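Local coordinates for taurocyamine kinase (Schistosoma mansoni, PDB 4WOD), which catalyses the reversible, magnesium-dependent transfer of phosphate from ATP to taurocyamine, giving N-phosphotaurocyamine and ADP, at residues 59-71 and 126-138. The protein carries 4 engineered substitutions. Residues are numbered along the deposited sequence; the frame is centred on the assembly and turned at random.
Sequences ALLPRSCDLNAYE and RTVEGFGFGPTLT. With ARG (arginine), chain B.
Thr136 OG1 donates to Cys65 O over 2.6 Å, tilted about 29° out of the carbonyl plane, and helps join the two domains of this phosphagen-kinase repeat: 59-71 belongs to the small N-terminal domain, 126-138 to the loop between the central strand 117-126 of the catalytic sheet and helix 139-154. Phe133 N adds a weak bond to the same Cys65 O (3.4 Å), so side chain and backbone of one loop converge on a single carbonyl.

The Phe133 ring lies obliquely along the chain from Ser64 to Leu67. Its CE2 comes within 3.2 Å of Ser64 OG, while that hydroxyl bonds to Phe267 O. Water 1 sits over one ring face, 3.3 Å above the plane, and bridges the segments, donating to Phe131 O and accepting weakly from Leu67 N. Leu67 CG sits between the backbone N and the carbonyl carbon (chi1 62°), which sends CD2 to Thr127 CG2, 3.7 Å away. Beyond this shell, Thr127 OG1 is held by Ile265 O, and Gly132 O by His224. Asp66 OD2 reaches Thr40, and Asp66 OD1 accepts a capping bond from Asn68 N at the turn into helix 69-72.

Toward the other end of 59-71, the chain binds the carboxylate of bound arginine: Leu60 N donates to its O, Leu61 N donates to OXT over 3.0 Å, and that same oxygen accepts from Arg63 NH1, a nitrogen that also donates to Pro62 O from above the carbonyl plane.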
loop_
_atom_site.group_PDB
_atom_site.type_symbol
_atom_site.label_atom_id
_atom_site.label_comp_id
_atom_site.label_asym_id
_atom_site.label_seq_id
_atom_site.Cartn_x
_atom_site.Cartn_y
_atom_site.Cartn_z
ATOM N N ALA A 59 -0.271 -13.317 -14.272
ATOM C CA ALA A 59 -0.483 -12.300 -15.301
ATOM C C ALA A 59 -1.801 -11.559 -15.079
ATOM O O ALA A 59 -2.852 -12.170 -14.924
ATOM C CB ALA A 59 -0.450 -12.934 -16.681
ATOM N N LEU A 60 -1.734 -10.235 -15.085
ATOM C CA LEU A 60 -2.892 -9.381 -14.851
ATOM C C LEU A 60 -3.785 -9.165 -16.087
ATOM O O LEU A 60 -5.007 -9.027 -15.977
ATOM C CB LEU A 60 -2.404 -8.026 -14.347
ATOM C CG LEU A 60 -3.476 -7.094 -13.803
ATOM C CD1 LEU A 60 -4.139 -7.760 -12.617
ATOM C CD2 LEU A 60 -2.842 -5.762 -13.397
ATOM N N LEU A 61 -3.155 -9.124 -17.252
ATOM C CA LEU A 61 -3.802 -8.703 -18.498
ATOM C C LEU A 61 -3.819 -9.788 -19.577
ATOM O O LEU A 61 -2.985 -10.680 -19.571
ATOM C CB LEU A 61 -3.088 -7.465 -19.049
ATOM C CG LEU A 61 -3.212 -6.213 -18.180
ATOM C CD1 LEU A 61 -2.426 -5.063 -18.778
ATOM C CD2 LEU A 61 -4.665 -5.827 -17.998
ATOM N N PRO A 62 -4.788 -9.717 -20.508
ATOM C CA PRO A 62 -4.677 -10.574 -21.692
ATOM C C PRO A 62 -3.581 -10.033 -22.605
ATOM O O PRO A 62 -2.926 -9.038 -22.259
ATOM C CB PRO A 62 -6.047 -10.444 -22.369
ATOM C CG PRO A 62 -6.547 -9.041 -21.919
ATOM C CD PRO A 62 -6.029 -8.920 -20.491
ATOM N N ARG A 63 -3.407 -10.637 -23.770
ATOM C CA ARG A 63 -2.622 -9.972 -24.799
ATOM C C ARG A 63 -3.517 -9.842 -26.016
ATOM O O ARG A 63 -4.730 -9.986 -25.903
ATOM C CB ARG A 63 -1.318 -10.738 -25.086
ATOM C CG ARG A 63 -0.401 -10.891 -23.834
ATOM C CD ARG A 63 0.200 -9.529 -23.359
ATOM N NE ARG A 63 1.176 -9.645 -22.260
ATOM C CZ ARG A 63 0.870 -9.703 -20.969
ATOM N NH1 ARG A 63 -0.400 -9.676 -20.567
ATOM N NH2 ARG A 63 1.841 -9.793 -20.061
ATOM N N SER A 64 -2.951 -9.557 -27.178
ATOM C CA SER A 64 -3.788 -9.420 -28.361
ATOM C C SER A 64 -3.230 -10.253 -29.496
ATOM O O SER A 64 -2.037 -10.204 -29.781
ATOM C CB SER A 64 -3.920 -7.947 -28.773
ATOM O OG SER A 64 -2.667 -7.293 -28.764
ATOM N N CYS A 65 -4.114 -11.024 -30.119
ATOM C CA CYS A 65 -3.764 -11.862 -31.257
ATOM C C CYS A 65 -3.240 -11.043 -32.438
ATOM O O CYS A 65 -2.399 -11.508 -33.207
ATOM C CB CYS A 65 -4.983 -12.690 -31.677
ATOM S SG CYS A 65 -6.509 -11.760 -32.066
ATOM N N ASP A 66 -3.756 -9.827 -32.581
ATOM C CA ASP A 66 -3.289 -8.875 -33.589
ATOM C C ASP A 66 -3.915 -7.530 -33.243
ATOM O O ASP A 66 -4.716 -7.446 -32.317
ATOM C CB ASP A 66 -3.680 -9.305 -35.009
ATOM C CG ASP A 66 -5.181 -9.497 -35.171
ATOM O OD1 ASP A 66 -5.925 -8.495 -35.214
ATOM O OD2 ASP A 66 -5.618 -10.662 -35.278
ATOM N N LEU A 67 -3.604 -6.502 -34.027
ATOM C CA LEU A 67 -3.995 -5.133 -33.679
ATOM C C LEU A 67 -5.506 -4.906 -33.748
ATOM O O LEU A 67 -6.016 -3.978 -33.131
ATOM C CB LEU A 67 -3.264 -4.129 -34.582
ATOM C CG LEU A 67 -3.540 -4.221 -36.091
ATOM C CD1 LEU A 67 -4.661 -3.280 -36.502
ATOM C CD2 LEU A 67 -2.293 -3.905 -36.904
ATOM N N ASN A 68 -6.209 -5.760 -34.483
ATOM C CA ASN A 68 -7.648 -5.643 -34.620
ATOM C C ASN A 68 -8.411 -6.290 -33.487
ATOM O O ASN A 68 -9.659 -6.263 -33.488
ATOM C CB ASN A 68 -8.123 -6.272 -35.925
ATOM C CG ASN A 68 -7.569 -5.586 -37.132
ATOM O OD1 ASN A 68 -6.716 -6.140 -37.832
ATOM N ND2 ASN A 68 -8.042 -4.371 -37.398
ATOM N N ALA A 69 -7.683 -6.918 -32.561
ATOM C CA ALA A 69 -8.336 -7.602 -31.455
ATOM C C ALA A 69 -9.117 -6.602 -30.615
ATOM O O ALA A 69 -10.191 -6.915 -30.108
ATOM C CB ALA A 69 -7.339 -8.338 -30.596
ATOM N N TYR A 70 -8.573 -5.396 -30.458
ATOM C CA TYR A 70 -9.198 -4.424 -29.584
ATOM C C TYR A 70 -10.568 -4.022 -30.123
ATOM O O TYR A 70 -11.513 -3.875 -29.353
ATOM C CB TYR A 70 -8.285 -3.204 -29.394
ATOM C CG TYR A 70 -7.002 -3.562 -28.658
ATOM C CD1 TYR A 70 -7.018 -3.789 -27.291
ATOM C CD2 TYR A 70 -5.797 -3.701 -29.329
ATOM C CE1 TYR A 70 -5.885 -4.129 -26.608
ATOM C CE2 TYR A 70 -4.638 -4.040 -28.647
ATOM C CZ TYR A 70 -4.688 -4.249 -27.288
ATOM O OH TYR A 70 -3.553 -4.588 -26.585
ATOM N N GLU A 71 -10.684 -3.886 -31.440
ATOM C CA GLU A 71 -11.973 -3.600 -32.055
ATOM C C GLU A 71 -12.892 -4.830 -32.116
ATOM O O GLU A 71 -14.074 -4.742 -31.760
ATOM C CB GLU A 71 -11.772 -3.037 -33.455
ATOM C CG GLU A 71 -13.065 -2.761 -34.211
ATOM C CD GLU A 71 -14.037 -1.852 -33.453
ATOM O OE1 GLU A 71 -15.260 -2.036 -33.632
ATOM O OE2 GLU A 71 -13.590 -0.960 -32.691
ATOM N N ARG A 126 5.765 0.532 -31.112
ATOM C CA ARG A 126 4.841 0.753 -32.213
ATOM C C ARG A 126 4.428 -0.559 -32.862
ATOM O O ARG A 126 5.205 -1.519 -32.915
ATOM C CB ARG A 126 5.454 1.654 -33.292
ATOM C CG ARG A 126 5.762 3.086 -32.851
ATOM C CD ARG A 126 4.482 3.876 -32.597
ATOM N NE ARG A 126 4.725 5.316 -32.457
ATOM C CZ ARG A 126 4.821 5.944 -31.289
ATOM N NH1 ARG A 126 4.719 5.248 -30.152
ATOM N NH2 ARG A 126 5.030 7.261 -31.255
ATOM N N THR A 127 3.198 -0.566 -33.351
ATOM C CA THR A 127 2.662 -1.623 -34.187
ATOM C C THR A 127 2.654 -1.140 -35.622
ATOM O O THR A 127 2.142 -0.056 -35.899
ATOM C CB THR A 127 1.235 -1.973 -33.797
ATOM O OG1 THR A 127 1.194 -2.426 -32.439
ATOM C CG2 THR A 127 0.655 -3.029 -34.762
ATOM N N VAL A 128 3.216 -1.924 -36.529
ATOM C CA VAL A 128 3.156 -1.581 -37.954
ATOM C C VAL A 128 1.832 -2.101 -38.559
ATOM O O VAL A 128 1.506 -3.286 -38.431
ATOM C CB VAL A 128 4.384 -2.160 -38.730
ATOM C CG1 VAL A 128 4.242 -1.931 -40.228
ATOM C CG2 VAL A 128 5.705 -1.558 -38.205
ATOM N N GLU A 129 1.060 -1.212 -39.188
ATOM C CA GLU A 129 -0.191 -1.617 -39.854
ATOM C C GLU A 129 0.006 -2.742 -40.857
ATOM O O GLU A 129 1.014 -2.779 -41.571
ATOM C CB GLU A 129 -0.823 -0.438 -40.587
ATOM C CG GLU A 129 -1.471 0.580 -39.686
ATOM C CD GLU A 129 -2.075 1.726 -40.468
ATOM O OE1 GLU A 129 -1.619 1.980 -41.613
ATOM O OE2 GLU A 129 -3.019 2.357 -39.939
ATOM N N GLY A 130 -0.970 -3.637 -40.921
ATOM C CA GLY A 130 -1.001 -4.678 -41.921
ATOM C C GLY A 130 -0.395 -5.987 -41.453
ATOM O O GLY A 130 -0.358 -6.945 -42.214
ATOM N N PHE A 131 0.104 -6.036 -40.214
ATOM C CA PHE A 131 0.775 -7.245 -39.730
ATOM C C PHE A 131 0.193 -7.654 -38.395
ATOM O O PHE A 131 -0.149 -6.800 -37.602
ATOM C CB PHE A 131 2.288 -7.042 -39.552
ATOM C CG PHE A 131 3.026 -6.778 -40.829
ATOM C CD1 PHE A 131 3.618 -7.824 -41.534
ATOM C CD2 PHE A 131 3.130 -5.486 -41.322
ATOM C CE1 PHE A 131 4.314 -7.590 -42.702
ATOM C CE2 PHE A 131 3.825 -5.236 -42.507
ATOM C CZ PHE A 131 4.413 -6.289 -43.196
ATOM N N GLY A 132 0.105 -8.957 -38.150
ATOM C CA GLY A 132 -0.412 -9.450 -36.890
ATOM C C GLY A 132 0.641 -9.434 -35.799
ATOM O O GLY A 132 1.734 -8.883 -35.981
ATOM N N PHE A 133 0.272 -9.988 -34.646
ATOM C CA PHE A 133 1.192 -10.209 -33.549
ATOM C C PHE A 133 1.562 -11.691 -33.543
ATOM O O PHE A 133 1.130 -12.427 -34.426
ATOM C CB PHE A 133 0.567 -9.789 -32.208
ATOM C CG PHE A 133 0.351 -8.295 -32.069
ATOM C CD1 PHE A 133 1.288 -7.393 -32.568
ATOM C CD2 PHE A 133 -0.795 -7.798 -31.451
ATOM C CE1 PHE A 133 1.089 -6.015 -32.430
ATOM C CE2 PHE A 133 -1.013 -6.433 -31.314
ATOM C CZ PHE A 133 -0.077 -5.529 -31.795
ATOM N N GLY A 134 2.348 -12.107 -32.544
ATOM C CA GLY A 134 2.751 -13.494 -32.360
ATOM C C GLY A 134 1.810 -14.584 -32.874
ATOM O O GLY A 134 2.225 -15.421 -33.690
ATOM N N PRO A 135 0.547 -14.589 -32.398
ATOM C CA PRO A 135 -0.421 -15.639 -32.741
ATOM C C PRO A 135 -0.909 -15.638 -34.187
ATOM O O PRO A 135 -1.453 -16.647 -34.626
ATOM C CB PRO A 135 -1.604 -15.347 -31.796
ATOM C CG PRO A 135 -0.986 -14.616 -30.639
ATOM C CD PRO A 135 0.049 -13.746 -31.297
ATOM N N THR A 136 -0.737 -14.537 -34.911
ATOM C CA THR A 136 -1.324 -14.450 -36.234
ATOM C C THR A 136 -0.299 -14.242 -37.357
ATOM O O THR A 136 -0.655 -14.300 -38.533
ATOM C CB THR A 136 -2.392 -13.299 -36.325
ATOM O OG1 THR A 136 -1.873 -12.108 -35.721
ATOM C CG2 THR A 136 -3.701 -13.699 -35.628
ATOM N N LEU A 137 0.955 -13.987 -37.010
ATOM C CA LEU A 137 2.010 -13.890 -38.014
ATOM C C LEU A 137 2.306 -15.258 -38.611
ATOM O O LEU A 137 2.115 -16.292 -37.972
ATOM C CB LEU A 137 3.292 -13.297 -37.403
ATOM C CG LEU A 137 3.120 -11.831 -36.995
ATOM C CD1 LEU A 137 4.129 -11.424 -35.911
ATOM C CD2 LEU A 137 3.249 -10.965 -38.262
ATOM N N THR A 138 2.735 -15.268 -39.857
ATOM C CA THR A 138 3.356 -16.475 -40.412
ATOM C C THR A 138 4.861 -16.323 -40.279
ATOM O O THR A 138 5.357 -15.230 -39.952
ATOM C CB THR A 138 2.990 -16.699 -41.873
ATOM O OG1 THR A 138 3.505 -15.615 -42.640
ATOM C CG2 THR A 138 1.468 -16.754 -42.045
HETATM N N ARG B . 0.321 -5.836 -16.421
HETATM C CA ARG B . 0.703 -6.915 -17.289
HETATM C C ARG B . 0.306 -8.321 -16.880
HETATM O O ARG B . 0.535 -8.728 -15.715
HETATM C CB ARG B . 2.151 -6.844 -17.611
HETATM C CG ARG B . 2.437 -5.880 -18.711
HETATM C CD ARG B . 2.894 -6.691 -19.868
HETATM N NE ARG B . 3.208 -5.839 -20.975
HETATM C CZ ARG B . 4.314 -5.933 -21.657
HETATM N NH1 ARG B . 4.538 -5.132 -22.655
HETATM N NH2 ARG B . 5.205 -6.821 -21.312
HETATM O OXT ARG B . -0.253 -8.891 -17.829
HETATM O O HOH W 1 -0.929 -6.807 -35.065
#